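PDB 2PH5: homospermidine synthase from Legionella pneumophila subsp. pneumophila str. Philadelphia 1, which binds NAD and probably catalyses the NAD-dependent formation of the polyamine homospermidine. Local coordinates for residues C324-A327 with R328-I331; I241-G244 with T245-H249; I167-A170 with L171-A175; W191-L194 with A195-L198; P70-Y73 with L74-G78. All coordinates share one frame; numbering follows the deposited sequence.

Contact 1 (C324-A327 with R328-I331)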
loop_
_atom_site.group_PDB
_atom_site.type_symbol
_atom_site.label_atom_id
_atom_site.label_comp_id
_atom_site.label_asym_id
_atom_site.label_seq_id
_atom_site.Cartn_x
_atom_site.Cartn_y
_atom_site.Cartn_z
ATOM N N CYS A 324 -5.207 -7.896 -4.823
ATOM C CA CYS A 324 -5.481 -8.365 -3.475
ATOM C C CYS A 324 -4.533 -7.639 -2.525
ATOM O O CYS A 324 -3.393 -7.346 -2.882
ATOM C CB CYS A 324 -5.265 -9.869 -3.390
ATOM S SG CYS A 324 -3.563 -10.338 -3.655
ATOM N N PRO A 325 -4.989 -7.335 -1.299
ATOM C CA PRO A 325 -4.133 -6.632 -0.335
ATOM C C PRO A 325 -2.667 -7.080 -0.291
ATOM O O PRO A 325 -1.774 -6.256 -0.078
ATOM C CB PRO A 325 -4.865 -6.825 1.001
ATOM C CG PRO A 325 -5.834 -7.946 0.746
ATOM C CD PRO A 325 -6.256 -7.740 -0.675
ATOM N N ASP A 326 -2.419 -8.372 -0.493
ATOM C CA ASP A 326 -1.051 -8.881 -0.484
ATOM C C ASP A 326 -0.273 -8.350 -1.685
ATOM O O ASP A 326 0.924 -8.059 -1.579
ATOM C CB ASP A 326 -1.039 -10.413 -0.498
ATOM C CG ASP A 326 -1.277 -11.019 0.878
ATOM O OD1 ASP A 326 -1.490 -12.246 0.952
ATOM O OD2 ASP A 326 -1.242 -10.278 1.883
ATOM N N ALA A 327 -0.948 -8.230 -2.826
ATOM C CA ALA A 327 -0.298 -7.710 -4.025
ATOM C C ALA A 327 -0.108 -6.197 -3.864
ATOM O O ALA A 327 0.754 -5.605 -4.508
ATOM C CB ALA A 327 -1.137 -8.009 -5.266
ATOM N N ARG A 328 -0.912 -5.578 -3.000
ATOM C CA ARG A 328 -0.798 -4.143 -2.752
ATOM C C ARG A 328 0.462 -3.917 -1.953
ATOM O O ARG A 328 1.257 -3.023 -2.256
ATOM C CB ARG A 328 -1.996 -3.626 -1.966
ATOM C CG ARG A 328 -3.301 -3.775 -2.700
ATOM C CD ARG A 328 -4.495 -3.503 -1.784
ATOM N NE ARG A 328 -5.676 -4.181 -2.299
ATOM C CZ ARG A 328 -6.813 -4.330 -1.635
ATOM N NH1 ARG A 328 -7.823 -4.978 -2.208
ATOM N NH2 ARG A 328 -6.937 -3.827 -0.410
ATOM N N LEU A 329 0.643 -4.746 -0.934
ATOM C CA LEU A 329 1.825 -4.670 -0.095
ATOM C C LEU A 329 3.036 -4.995 -0.967
ATOM O O LEU A 329 4.100 -4.405 -0.802
ATOM C CB LEU A 329 1.731 -5.681 1.057
ATOM C CG LEU A 329 0.624 -5.489 2.095
ATOM C CD1 LEU A 329 0.592 -6.673 3.061
ATOM C CD2 LEU A 329 0.855 -4.205 2.862
ATOM N N SER A 330 2.867 -5.931 -1.898
ATOM C CA SER A 330 3.962 -6.323 -2.779
ATOM C C SER A 330 4.434 -5.176 -3.660
ATOM O O SER A 330 5.630 -4.893 -3.741
ATOM C CB SER A 330 3.548 -7.513 -3.647
ATOM O OG SER A 330 3.407 -8.683 -2.862
ATOM N N ILE A 331 3.490 -4.526 -4.329
ATOM C CA ILE A 331 3.813 -3.387 -5.180
ATOM C C ILE A 331 4.492 -2.305 -4.328
ATOM O O ILE A 331 5.497 -1.721 -4.741
ATOM C CB ILE A 331 2.530 -2.837 -5.834
ATOM C CG1 ILE A 331 2.052 -3.826 -6.908
ATOM C CG2 ILE A 331 2.775 -1.451 -6.409
ATOM C CD1 ILE A 331 0.636 -3.587 -7.386
#
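R328 lays its side chain back over P325 at the first turn of helix 325-336. With CG anti to the carbonyl carbon (chi1 -63°) and the chain extended from CG to NE, the guanidinium slides over the pyrrolidine: P325 N lies under one face, off toward the rim, and R328 NH1 stands 3.5 Å from P325 CD. The two side chains cross obliquely. R328 NE bonds to P323 O just before the helix, and NH1 weakly to D209 O. P325 and R328 also pack on L329 of the second subunit, so this turn faces the dimer partner. C324 is the N-cap: its SG accepts a weak, long bond from A327 N at 3.5 Å, and its O takes R328 N at 3.0 Å. A327 turns its methyl to N224 of strand 221-224, while its carbonyl O receives I331 N at 2.9 Å. One turn round, D326 O is gripped twice by S330, by OG at 2.9 Å and by N at 2.9 Å, from opposite faces of the carbonyl plane. S330 OG, placed beside its own backbone N, also bonds to V223 N, tying the helix to strand 221-224, and D326 OD1 reaches T213 OG1.

Contact 2 (I241-G244 with T245-H249)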
loop_
_atom_site.group_PDB
_atom_site.type_symbol
_atom_site.label_atom_id
_atom_site.label_comp_id
_atom_site.label_asym_id
_atom_site.label_seq_id
_atom_site.Cartn_x
_atom_site.Cartn_y
_atom_site.Cartn_z
ATOM N N ILE A 241 -3.203 4.277 -22.563
ATOM C CA ILE A 241 -4.597 4.707 -22.551
ATOM C C ILE A 241 -5.229 4.967 -23.921
ATOM O O ILE A 241 -4.636 5.630 -24.771
ATOM C CB ILE A 241 -4.729 6.004 -21.729
ATOM C CG1 ILE A 241 -3.979 5.869 -20.404
ATOM C CG2 ILE A 241 -6.192 6.318 -21.483
ATOM C CD1 ILE A 241 -3.794 7.180 -19.670
ATOM N N GLY A 242 -6.436 4.443 -24.123
ATOM C CA GLY A 242 -7.145 4.681 -25.370
ATOM C C GLY A 242 -7.731 6.077 -25.241
ATOM O O GLY A 242 -8.576 6.317 -24.377
ATOM N N TRP A 243 -7.282 7.011 -26.077
ATOM C CA TRP A 243 -7.772 8.382 -25.982
ATOM C C TRP A 243 -9.150 8.600 -26.601
ATOM O O TRP A 243 -9.323 8.456 -27.807
ATOM C CB TRP A 243 -6.776 9.346 -26.615
ATOM C CG TRP A 243 -6.769 10.696 -25.958
ATOM C CD1 TRP A 243 -6.786 11.912 -26.580
ATOM C CD2 TRP A 243 -6.696 10.967 -24.552
ATOM N NE1 TRP A 243 -6.727 12.923 -25.651
ATOM C CE2 TRP A 243 -6.669 12.371 -24.399
ATOM C CE3 TRP A 243 -6.651 10.159 -23.406
ATOM C CZ2 TRP A 243 -6.598 12.988 -23.143
ATOM C CZ3 TRP A 243 -6.582 10.772 -22.160
ATOM C CH2 TRP A 243 -6.556 12.176 -22.040
ATOM N N GLY A 244 -10.123 8.954 -25.766
ATOM C CA GLY A 244 -11.465 9.186 -26.260
ATOM C C GLY A 244 -11.616 10.557 -26.890
ATOM O O GLY A 244 -10.936 11.503 -26.496
ATOM N N THR A 245 -12.507 10.667 -27.872
ATOM C CA THR A 245 -12.741 11.936 -28.556
ATOM C C THR A 245 -13.369 13.020 -27.670
ATOM O O THR A 245 -13.336 14.192 -28.025
ATOM C CB THR A 245 -13.620 11.736 -29.806
ATOM O OG1 THR A 245 -14.679 10.819 -29.509
ATOM C CG2 THR A 245 -12.790 11.189 -30.957
ATOM N N HIS A 246 -13.922 12.647 -26.519
ATOM C CA HIS A 246 -14.525 13.646 -25.640
ATOM C C HIS A 246 -13.487 14.354 -24.785
ATOM O O HIS A 246 -13.717 15.483 -24.354
ATOM C CB HIS A 246 -15.556 13.013 -24.702
ATOM C CG HIS A 246 -14.953 12.371 -23.491
ATOM N ND1 HIS A 246 -14.220 11.203 -23.554
ATOM C CD2 HIS A 246 -14.918 12.765 -22.195
ATOM C CE1 HIS A 246 -13.759 10.911 -22.350
ATOM N NE2 HIS A 246 -14.169 11.843 -21.508
ATOM N N GLU A 247 -12.362 13.686 -24.523
ATOM C CA GLU A 247 -11.291 14.250 -23.697
ATOM C C GLU A 247 -10.950 15.660 -24.122
ATOM O O GLU A 247 -10.641 15.920 -25.288
ATOM C CB GLU A 247 -10.022 13.391 -23.777
ATOM C CG GLU A 247 -10.183 11.948 -23.319
ATOM C CD GLU A 247 -10.476 11.810 -21.829
ATOM O OE1 GLU A 247 -10.613 10.658 -21.367
ATOM O OE2 GLU A 247 -10.571 12.838 -21.127
ATOM N N ALA A 248 -10.991 16.571 -23.160
ATOM C CA ALA A 248 -10.707 17.975 -23.422
ATOM C C ALA A 248 -9.451 18.464 -22.708
ATOM O O ALA A 248 -9.131 19.652 -22.752
ATOM C CB ALA A 248 -11.916 18.819 -23.002
ATOM N N HIS A 249 -8.738 17.548 -22.060
ATOM C CA HIS A 249 -7.515 17.890 -21.320
ATOM C C HIS A 249 -6.349 17.002 -21.749
ATOM O O HIS A 249 -6.536 15.831 -22.054
ATOM C CB HIS A 249 -7.770 17.718 -19.823
ATOM C CG HIS A 249 -8.819 18.638 -19.283
ATOM N ND1 HIS A 249 -8.529 19.906 -18.824
ATOM C CD2 HIS A 249 -10.158 18.486 -19.148
ATOM C CE1 HIS A 249 -9.645 20.492 -18.428
ATOM N NE2 HIS A 249 -10.648 19.654 -18.614
#
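A bend at chi2 (-66°), with CG anti to the carbonyl carbon, folds the side chain of E247 under the indole of W243. W243, whose chi1 lies away from the usual staggered values, presents the face of its six-membered ring to this chain. E247 CG sits 3.6 Å from the centroid of that ring, only 6° off the normal, a CH-pi contact, and E247 CB follows at 3.5 Å from W243 CZ2. The two side chains cross at about a right angle, yet the carboxylate runs nearly parallel to the ring, its plane turned 14° from it. Both carboxylate oxygens are engaged outside the turn, OE1 with T316 OG1 and OE2 with F466 N, which should hold the group flat beneath the indole. At the ring's edge, in its plane, H249 O comes to 3.0 Å from W243 CZ2, so the chain touches the tryptophan over a face and at its rim. W250 meets the same indole edge-to-face. Below the ring the backbone turns on G244, whose O accepts E247 N at 3.3 Å. H246 bonds through NE2 to W464 O. H249 stacks on F467 and gives NE2 to D459 OD1, so residues near the C-terminus brace the far limb. The G244-E247 segment is a type I beta turn, leading the chain out of strand 238-242, which pairs antiparallel with strand 264-267 and also bonds to strand 311-322 through G242 and V317.

Contact 3 (I167-A170 with L171-A175)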
loop_
_atom_site.group_PDB
_atom_site.type_symbol
_atom_site.label_atom_id
_atom_site.label_comp_id
_atom_site.label_asym_id
_atom_site.label_seq_id
_atom_site.Cartn_x
_atom_site.Cartn_y
_atom_site.Cartn_z
ATOM N N ILE A 167 -18.314 -6.090 -22.331
ATOM C CA ILE A 167 -18.625 -4.783 -22.888
ATOM C C ILE A 167 -19.831 -4.867 -23.823
ATOM O O ILE A 167 -20.742 -4.045 -23.742
ATOM C CB ILE A 167 -17.401 -4.186 -23.617
ATOM C CG1 ILE A 167 -16.425 -3.626 -22.574
ATOM C CG2 ILE A 167 -17.842 -3.095 -24.598
ATOM C CD1 ILE A 167 -15.102 -3.134 -23.138
ATOM N N LYS A 168 -19.853 -5.874 -24.689
ATOM C CA LYS A 168 -20.970 -6.041 -25.614
ATOM C C LYS A 168 -22.262 -6.300 -24.846
ATOM O O LYS A 168 -23.315 -5.771 -25.190
ATOM C CB LYS A 168 -20.719 -7.213 -26.564
ATOM C CG LYS A 168 -19.626 -6.996 -27.584
ATOM C CD LYS A 168 -19.442 -8.254 -28.400
ATOM C CE LYS A 168 -18.475 -8.064 -29.558
ATOM N NZ LYS A 168 -18.483 -9.277 -30.426
ATOM N N GLU A 169 -22.185 -7.127 -23.810
ATOM C CA GLU A 169 -23.371 -7.440 -23.023
ATOM C C GLU A 169 -23.923 -6.170 -22.390
ATOM O O GLU A 169 -25.125 -5.906 -22.455
ATOM C CB GLU A 169 -23.041 -8.475 -21.939
ATOM C CG GLU A 169 -24.250 -8.951 -21.130
ATOM C CD GLU A 169 -25.150 -9.919 -21.884
ATOM O OE1 GLU A 169 -25.368 -9.719 -23.096
ATOM O OE2 GLU A 169 -25.655 -10.879 -21.258
ATOM N N ALA A 170 -23.037 -5.375 -21.799
ATOM C CA ALA A 170 -23.439 -4.130 -21.151
ATOM C C ALA A 170 -24.020 -3.153 -22.168
ATOM O O ALA A 170 -25.019 -2.481 -21.902
ATOM C CB ALA A 170 -22.244 -3.500 -20.435
ATOM N N LEU A 171 -23.382 -3.074 -23.329
ATOM C CA LEU A 171 -23.838 -2.187 -24.387
ATOM C C LEU A 171 -25.295 -2.492 -24.729
ATOM O O LEU A 171 -26.102 -1.581 -24.911
ATOM C CB LEU A 171 -22.941 -2.346 -25.620
ATOM C CG LEU A 171 -22.224 -1.091 -26.140
ATOM C CD1 LEU A 171 -21.784 -0.229 -24.994
ATOM C CD2 LEU A 171 -21.039 -1.489 -27.006
ATOM N N LEU A 172 -25.645 -3.772 -24.796
ATOM C CA LEU A 172 -27.020 -4.137 -25.113
ATOM C C LEU A 172 -27.954 -3.872 -23.933
ATOM O O LEU A 172 -29.057 -3.359 -24.126
ATOM C CB LEU A 172 -27.108 -5.610 -25.534
ATOM C CG LEU A 172 -26.318 -6.052 -26.767
ATOM C CD1 LEU A 172 -26.506 -7.543 -26.968
ATOM C CD2 LEU A 172 -26.762 -5.280 -28.006
ATOM N N ASN A 173 -27.525 -4.216 -22.718
ATOM C CA ASN A 173 -28.374 -3.983 -21.550
ATOM C C ASN A 173 -28.716 -2.506 -21.399
ATOM O O ASN A 173 -29.867 -2.152 -21.161
ATOM C CB ASN A 173 -27.712 -4.482 -20.263
ATOM C CG ASN A 173 -27.644 -5.985 -20.192
ATOM O OD1 ASN A 173 -28.239 -6.683 -21.011
ATOM N ND2 ASN A 173 -26.930 -6.498 -19.201
ATOM N N ILE A 174 -27.721 -1.640 -21.541
ATOM C CA ILE A 174 -27.969 -0.212 -21.412
ATOM C C ILE A 174 -28.967 0.243 -22.471
ATOM O O ILE A 174 -29.733 1.179 -22.252
ATOM C CB ILE A 174 -26.675 0.605 -21.572
ATOM C CG1 ILE A 174 -25.677 0.221 -20.473
ATOM C CG2 ILE A 174 -26.997 2.096 -21.512
ATOM C CD1 ILE A 174 -24.313 0.856 -20.638
ATOM N N ALA A 175 -28.948 -0.421 -23.623
ATOM C CA ALA A 175 -29.855 -0.097 -24.717
ATOM C C ALA A 175 -31.298 -0.454 -24.348
ATOM O O ALA A 175 -32.211 0.333 -24.587
ATOM C CB ALA A 175 -29.431 -0.835 -25.992
#
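A170 O receives I174 N at 2.9 Å, almost straight at 173°. This is the regular i to i+4 bonding of an alpha helix, here the C-terminal half of helix 158-176, whose opening residues A158, N159 and P160 bind NAD. The pattern continues with N173 N to E169 O at 2.9 Å and with L171 N to I167 O at 2.8 Å. Beyond the backbone, the N173 side chain folds back beside its own N, bringing N173 CG to 3.4 Å from E169 O; ND2 then bonds to Y371 OH on strand 370-378. The chi1 of E169 (-175°) places its CG 4.1 Å from N173 ND2, and a bend at chi2 sets the carboxylate beyond it, its plane turned 39° from the amide. K168 NZ bonds to E419 O. On the buried side A170, L171 and I174 lie against L363 of strand 352-364, and L171 also meets W191 and L194 of helix 188-197. Within the helix the apolar contact is loose: I167 CG2 stands 4.3 Å from L171 CD2.

Contact 4 (W191-L194 with A195-L198)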
loop_
_atom_site.group_PDB
_atom_site.type_symbol
_atom_site.label_atom_id
_atom_site.label_comp_id
_atom_site.label_asym_id
_atom_site.label_seq_id
_atom_site.Cartn_x
_atom_site.Cartn_y
_atom_site.Cartn_z
ATOM N N TRP A 191 -21.052 -1.945 -33.537
ATOM C CA TRP A 191 -20.828 -1.946 -32.097
ATOM C C TRP A 191 -20.358 -0.568 -31.665
ATOM O O TRP A 191 -20.793 -0.041 -30.640
ATOM C CB TRP A 191 -19.782 -2.994 -31.708
ATOM C CG TRP A 191 -20.337 -4.373 -31.563
ATOM C CD1 TRP A 191 -20.039 -5.463 -32.328
ATOM C CD2 TRP A 191 -21.293 -4.816 -30.590
ATOM N NE1 TRP A 191 -20.751 -6.556 -31.892
ATOM C CE2 TRP A 191 -21.527 -6.185 -30.828
ATOM C CE3 TRP A 191 -21.975 -4.188 -29.543
ATOM C CZ2 TRP A 191 -22.417 -6.937 -30.055
ATOM C CZ3 TRP A 191 -22.861 -4.935 -28.774
ATOM C CH2 TRP A 191 -23.074 -6.296 -29.036
ATOM N N ALA A 192 -19.464 0.012 -32.458
ATOM C CA ALA A 192 -18.941 1.338 -32.170
ATOM C C ALA A 192 -20.094 2.332 -32.211
ATOM O O ALA A 192 -20.224 3.185 -31.337
ATOM C CB ALA A 192 -17.886 1.715 -33.199
ATOM N N ASN A 193 -20.937 2.200 -33.232
ATOM C CA ASN A 193 -22.082 3.082 -33.411
ATOM C C ASN A 193 -23.037 3.028 -32.222
ATOM O O ASN A 193 -23.536 4.062 -31.779
ATOM C CB ASN A 193 -22.801 2.721 -34.709
ATOM C CG ASN A 193 -24.181 3.316 -34.792
ATOM O OD1 ASN A 193 -25.160 2.698 -34.357
ATOM N ND2 ASN A 193 -24.277 4.530 -35.335
ATOM N N LEU A 194 -23.292 1.823 -31.715
ATOM C CA LEU A 194 -24.159 1.642 -30.557
ATOM C C LEU A 194 -23.528 2.313 -29.346
ATOM O O LEU A 194 -24.225 2.890 -28.517
ATOM C CB LEU A 194 -24.367 0.156 -30.253
ATOM C CG LEU A 194 -25.035 -0.135 -28.899
ATOM C CD1 LEU A 194 -26.424 0.456 -28.881
ATOM C CD2 LEU A 194 -25.089 -1.626 -28.648
ATOM N N ALA A 195 -22.204 2.243 -29.243
ATOM C CA ALA A 195 -21.524 2.860 -28.108
ATOM C C ALA A 195 -21.697 4.371 -28.144
ATOM O O ALA A 195 -21.972 4.999 -27.123
ATOM C CB ALA A 195 -20.040 2.498 -28.114
HETATM N N MSE A 196 -21.537 4.949 -29.327
HETATM C CA MSE A 196 -21.671 6.385 -29.480
HETATM C C MSE A 196 -23.113 6.851 -29.283
HETATM O O MSE A 196 -23.364 7.832 -28.587
HETATM C CB MSE A 196 -21.185 6.809 -30.856
HETATM C CG MSE A 196 -21.339 8.292 -31.111
HETATM SE SE MSE A 196 -21.197 8.691 -32.994
HETATM C CE MSE A 196 -23.058 8.369 -33.442
ATOM N N THR A 197 -24.061 6.145 -29.893
ATOM C CA THR A 197 -25.464 6.512 -29.769
ATOM C C THR A 197 -25.915 6.453 -28.310
ATOM O O THR A 197 -26.872 7.125 -27.925
ATOM C CB THR A 197 -26.366 5.612 -30.681
ATOM O OG1 THR A 197 -27.748 5.909 -30.450
ATOM C CG2 THR A 197 -26.122 4.150 -30.418
ATOM N N LEU A 198 -25.211 5.668 -27.496
ATOM C CA LEU A 198 -25.527 5.555 -26.069
ATOM C C LEU A 198 -24.793 6.570 -25.184
ATOM O O LEU A 198 -25.015 6.611 -23.976
ATOM C CB LEU A 198 -25.236 4.137 -25.568
ATOM C CG LEU A 198 -26.391 3.138 -25.674
ATOM C CD1 LEU A 198 -27.185 3.370 -26.952
ATOM C CD2 LEU A 198 -25.834 1.735 -25.625
#
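L194 and L198 bring their branched ends into contact at the C-terminal end of helix 188-197, an i to i+4 leucine pair where the last turn runs out into loop. In L194 CG stands anti to the backbone N (chi1 169°), and chi2 (63°) then carries CD1 to its partner. L198 spreads both methyls across that one: L194 CD1 lies 3.5 Å from L198 CD2 and 3.6 Å from L198 CD1, the two side chains meeting at a slant. Behind this pair L194 O accepts L198 N only weakly, whereas the preceding turn holds firmly, with T197 N on N193 O at 2.9 Å and M196 N on A192 O at 3.0 Å. L198 O goes on to N366 ND2, which pins the chain as it leaves the helix. The other faces of the helix carry different neighbours. A195 and selenomethionine M196 pack on Y313 of strand 311-322. A192 lies on L305, and the indole of W191 meets the ring of F302, their planes at about 35°. The end of M196 passes near N193 on the exposed side. T197 directs OG1 anti to its backbone N, which leaves CG2 between N and the carbonyl carbon; the placing of this methyl is doubtful, since T197 CG2 comes as close as 2.9 Å to N193 O and 3.0 Å to L194 O.

Contact 5 (P70-Y73 with L74-G78)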
loop_
_atom_site.group_PDB
_atom_site.type_symbol
_atom_site.label_atom_id
_atom_site.label_comp_id
_atom_site.label_asym_id
_atom_site.label_seq_id
_atom_site.Cartn_x
_atom_site.Cartn_y
_atom_site.Cartn_z
ATOM N N PRO A 70 13.482 -21.927 -30.237
ATOM C CA PRO A 70 13.274 -21.685 -31.668
ATOM C C PRO A 70 13.893 -22.828 -32.488
ATOM O O PRO A 70 13.413 -23.161 -33.575
ATOM C CB PRO A 70 13.979 -20.346 -31.892
ATOM C CG PRO A 70 13.780 -19.653 -30.567
ATOM C CD PRO A 70 14.098 -20.751 -29.590
ATOM N N GLN A 71 14.941 -23.441 -31.939
ATOM C CA GLN A 71 15.639 -24.540 -32.609
ATOM C C GLN A 71 14.977 -25.927 -32.531
ATOM O O GLN A 71 15.317 -26.805 -33.321
ATOM C CB GLN A 71 17.075 -24.660 -32.077
ATOM C CG GLN A 71 17.970 -23.439 -32.276
ATOM C CD GLN A 71 17.585 -22.271 -31.389
ATOM O OE1 GLN A 71 17.134 -22.460 -30.253
ATOM N NE2 GLN A 71 17.780 -21.051 -31.895
ATOM N N ASN A 72 14.049 -26.135 -31.595
ATOM C CA ASN A 72 13.393 -27.444 -31.462
ATOM C C ASN A 72 11.873 -27.450 -31.471
ATOM O O ASN A 72 11.263 -28.516 -31.522
ATOM C CB ASN A 72 13.839 -28.150 -30.178
ATOM C CG ASN A 72 13.319 -27.468 -28.916
ATOM O OD1 ASN A 72 12.301 -26.772 -28.937
ATOM N ND2 ASN A 72 14.011 -27.686 -27.800
ATOM N N TYR A 73 11.251 -26.280 -31.423
ATOM C CA TYR A 73 9.795 -26.244 -31.374
ATOM C C TYR A 73 9.119 -26.943 -32.550
ATOM O O TYR A 73 8.076 -27.569 -32.373
ATOM C CB TYR A 73 9.298 -24.798 -31.248
ATOM C CG TYR A 73 9.144 -24.044 -32.549
ATOM C CD1 TYR A 73 7.935 -24.055 -33.253
ATOM C CD2 TYR A 73 10.190 -23.289 -33.056
ATOM C CE1 TYR A 73 7.777 -23.322 -34.427
ATOM C CE2 TYR A 73 10.044 -22.555 -34.224
ATOM C CZ TYR A 73 8.839 -22.570 -34.901
ATOM O OH TYR A 73 8.709 -21.796 -36.035
ATOM N N LEU A 74 9.703 -26.844 -33.741
ATOM C CA LEU A 74 9.106 -27.487 -34.906
ATOM C C LEU A 74 9.014 -28.995 -34.756
ATOM O O LEU A 74 8.030 -29.607 -35.173
ATOM C CB LEU A 74 9.882 -27.151 -36.183
ATOM C CG LEU A 74 9.471 -25.856 -36.896
ATOM C CD1 LEU A 74 10.230 -25.713 -38.220
ATOM C CD2 LEU A 74 7.978 -25.883 -37.166
ATOM N N GLU A 75 10.030 -29.602 -34.152
ATOM C CA GLU A 75 10.019 -31.047 -33.978
ATOM C C GLU A 75 9.308 -31.486 -32.704
ATOM O O GLU A 75 8.458 -32.372 -32.741
ATOM C CB GLU A 75 11.445 -31.599 -33.995
ATOM C CG GLU A 75 11.510 -33.119 -33.948
ATOM C CD GLU A 75 12.875 -33.664 -34.332
ATOM O OE1 GLU A 75 13.045 -34.907 -34.332
ATOM O OE2 GLU A 75 13.781 -32.854 -34.640
ATOM N N VAL A 76 9.646 -30.864 -31.581
ATOM C CA VAL A 76 9.030 -31.222 -30.309
ATOM C C VAL A 76 7.516 -31.026 -30.318
ATOM O O VAL A 76 6.763 -31.949 -30.006
ATOM C CB VAL A 76 9.624 -30.397 -29.148
ATOM C CG1 VAL A 76 8.961 -30.786 -27.847
ATOM C CG2 VAL A 76 11.121 -30.626 -29.059
ATOM N N ILE A 77 7.080 -29.821 -30.673
ATOM C CA ILE A 77 5.659 -29.485 -30.716
ATOM C C ILE A 77 4.998 -30.066 -31.964
ATOM O O ILE A 77 3.879 -30.572 -31.907
ATOM C CB ILE A 77 5.450 -27.948 -30.718
ATOM C CG1 ILE A 77 6.109 -27.322 -29.485
ATOM C CG2 ILE A 77 3.969 -27.622 -30.765
ATOM C CD1 ILE A 77 5.553 -27.814 -28.162
ATOM N N GLY A 78 5.699 -29.985 -33.089
ATOM C CA GLY A 78 5.162 -30.494 -34.336
ATOM C C GLY A 78 4.809 -31.973 -34.320
ATOM O O GLY A 78 3.781 -32.372 -34.856
HETATM O O HOH W 1 12.337 -25.357 -34.916
HETATM O O HOH W 2 14.622 -29.852 -33.601
#
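L74 lies over the ring of Y73, side by side and pointing the same way. The tyrosine's chi1 of 85° puts its ring between the backbone N and the carbonyl carbon, above L74 N, and L74 CG sits 4.1 Å from the ring centroid, 20° off the normal and offset toward the rim, as a CH-pi contact. L74 CD2 adds an approach of 3.8 Å to Y73 CE1. The ring also meets W118 at about 55° and packs on L102 of helix 96-106. A second apolar pair is Y73 CB with I77 CG1, at 4.4 Å, and N72 CB comes within van der Waals range of V76 CG2, at 3.8 Å. Hydrogen bonds then mark the start of a short helix, 73-76, with N72 at its N-cap position but without a side-chain cap. N72 O takes V76 N at 2.9 Å, nearly straight, while Y73 O takes I77 N at 3.0 Å. The N72 amide instead turns back into the preceding loop, OD1 to T69 N and ND2 to Q67 O, in the Rossmann-type NAD-binding domain, where Y73 and V76 touch the NAD-binding residue I68. Two waters add bridges: one donates to P70 O and accepts from L74 N at 3.2 Å, and another donates to both Q71 O and E75 OE2.

Contacts 3 and 4 are direct neighbours, their centres 10 Å apart: helices 158-176 and 188-197 follow each other in the chain and pack together, K168 CB lying 3.5 Å from W191 CH2 and L171 O 3.4 Å from L198 CD2. Contact 2 comes within about 7 Å of contact 4 at the nearest atoms without touching it. Contact 1 stands apart at the dimer interface, about 17 Å from contact 2 by nearest atoms. Contact 5 alone belongs to the Rossmann-type NAD-binding domain; the side chain of I77 is about 7 Å from the bound NAD, against about 13 Å for I167 of contact 3 and for A327 of contact 1.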